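Local coordinates for PKS (Streptomyces albus, PDB 4OQJ), which probably catalyses decarboxylative carbon-carbon bond formation as a ketosynthase of an acyltransferase-less polyketide synthase in oxazolomycin biosynthesis, at residues A[284-288]-A[307-312]. Where two conformers were deposited one is given. Numbering follows the deposited sequence.
Sequences GTAVN and AVVAEA
Residues 284-288 are an extended piece of strand 280-289; helix 302-316 contributes one and a half turns, 307-312, regular by the bonds E311 N to A307 O (2.9 Å) and A312 N to V308 O (3.0 Å). The segment axes approach to 6.9 Å at 151°, so helix and strand run roughly antiparallel; the closest CA pair is A286-A312, 4.7 Å apart, and 335 Å² is buried.

Apolar packing centres on A286, whose CA-CB bond points toward the helix. Its CB lies 3.5 Å from A312 N, 3.9 Å from A312 CB, 3.8 Å from V308 CG2 and 3.7 Å from E311 CG. V308 (chi1 81°, p) also brings CG2 to 3.3 Å from A286 O. G284 continues this face: an ideal CB would stand only 3.2 Å from A312 O, so a side chain there would be tight. The CA-CB bonds of T285 and V287 point away, as strand alternation requires.

No direct hydrogen bond joins the segments. Instead, a water accepts from V287 N (3.2 Å to its O) and lies 2.5 Å from E311 OE2, a short hydrogen bond; the extended E311 side chain (chi1 and chi2 t) reaches past A286, and its OE1 forms a salt bridge with R131 of the second subunit. N288 (chi1 72°, p) sets ND2 3.6 Å from V308 CB and 3.7 Å from A307 CB, while its amide bonds to G304 O and N442.

Backbone bonds of G284, A286 and N288 with I446, H444 and N442 set the strand beside 441-448 in the mixed sheet, and A312 and V309 also touch H444, so the helix lies on that sheet, the helix-on-sheet layering of the thiolase-like ketosynthase fold.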
loop_
_atom_site.group_PDB
_atom_site.type_symbol
_atom_site.label_atom_id
_atom_site.label_comp_id
_atom_site.label_asym_id
_atom_site.label_seq_id
_atom_site.Cartn_x
_atom_site.Cartn_y
_atom_site.Cartn_z
ATOM N N GLY A 284 -10.237 14.683 -4.245
ATOM C CA GLY A 284 -10.657 13.403 -3.716
ATOM C C GLY A 284 -10.179 12.245 -4.572
ATOM O O GLY A 284 -9.809 12.419 -5.743
ATOM N N THR A 285 -10.170 11.062 -3.972
ATOM C CA THR A 285 -9.727 9.845 -4.643
ATOM C C THR A 285 -10.556 8.683 -4.139
ATOM O O THR A 285 -11.072 8.733 -3.028
ATOM C CB THR A 285 -8.241 9.533 -4.376
ATOM O OG1 THR A 285 -8.067 9.180 -2.993
ATOM C CG2 THR A 285 -7.339 10.725 -4.707
ATOM N N ALA A 286 -10.668 7.635 -4.946
ATOM C CA ALA A 286 -11.362 6.430 -4.525
ATOM C C ALA A 286 -10.712 5.225 -5.175
ATOM O O ALA A 286 -10.184 5.316 -6.285
ATOM C CB ALA A 286 -12.844 6.508 -4.872
ATOM N N VAL A 287 -10.724 4.113 -4.447
ATOM C CA VAL A 287 -10.221 2.845 -4.929
ATOM C C VAL A 287 -11.203 1.760 -4.525
ATOM O O VAL A 287 -11.691 1.764 -3.394
ATOM C CB VAL A 287 -8.820 2.519 -4.355
ATOM C CG1 VAL A 287 -8.355 1.117 -4.798
ATOM C CG2 VAL A 287 -7.826 3.578 -4.751
ATOM N N ASN A 288 -11.503 0.842 -5.442
ATOM C CA ASN A 288 -12.305 -0.312 -5.117
ATOM C C ASN A 288 -11.800 -1.520 -5.911
ATOM O O ASN A 288 -10.779 -1.434 -6.606
ATOM C CB ASN A 288 -13.799 -0.027 -5.374
ATOM C CG ASN A 288 -14.152 0.048 -6.853
ATOM O OD1 ASN A 288 -13.352 -0.291 -7.707
ATOM N ND2 ASN A 288 -15.381 0.480 -7.155
ATOM N N ALA A 307 -18.890 2.690 -9.940
ATOM C CA ALA A 307 -18.860 2.929 -8.497
ATOM C C ALA A 307 -17.651 3.755 -8.076
ATOM O O ALA A 307 -17.768 4.658 -7.251
ATOM C CB ALA A 307 -18.865 1.618 -7.738
ATOM N N VAL A 308 -16.478 3.467 -8.620
ATOM C CA VAL A 308 -15.311 4.177 -8.111
ATOM C C VAL A 308 -15.356 5.648 -8.571
ATOM O O VAL A 308 -14.929 6.546 -7.842
ATOM C CB VAL A 308 -13.995 3.496 -8.533
ATOM C CG1 VAL A 308 -13.602 3.871 -9.963
ATOM C CG2 VAL A 308 -12.901 3.868 -7.572
ATOM N N VAL A 309 -15.929 5.909 -9.743
ATOM C CA VAL A 309 -16.044 7.291 -10.218
ATOM C C VAL A 309 -17.007 8.083 -9.329
ATOM O O VAL A 309 -16.702 9.193 -8.872
ATOM C CB VAL A 309 -16.505 7.331 -11.683
ATOM C CG1 VAL A 309 -16.854 8.765 -12.138
ATOM C CG2 VAL A 309 -15.421 6.753 -12.562
ATOM N N ALA A 310 -18.168 7.498 -9.065
ATOM C CA ALA A 310 -19.146 8.132 -8.196
ATOM C C ALA A 310 -18.555 8.359 -6.806
ATOM O O ALA A 310 -18.732 9.423 -6.221
ATOM C CB ALA A 310 -20.419 7.274 -8.116
ATOM N N GLU A 311 -17.838 7.367 -6.290
ATOM C CA GLU A 311 -17.267 7.426 -4.943
ATOM C C GLU A 311 -16.250 8.549 -4.841
ATOM O O GLU A 311 -16.190 9.269 -3.851
ATOM C CB GLU A 311 -16.600 6.092 -4.561
ATOM C CG GLU A 311 -16.111 6.048 -3.112
ATOM C CD GLU A 311 -15.392 4.750 -2.727
ATOM O OE1 GLU A 311 -15.516 3.732 -3.435
ATOM O OE2 GLU A 311 -14.701 4.751 -1.695
ATOM N N ALA A 312 -15.440 8.703 -5.877
ATOM C CA ALA A 312 -14.437 9.778 -5.886
ATOM C C ALA A 312 -15.103 11.158 -5.890
ATOM O O ALA A 312 -14.688 12.060 -5.154
ATOM C CB ALA A 312 -13.521 9.633 -7.090
HETATM O O HOH W 1 -12.242 4.718 -1.750
#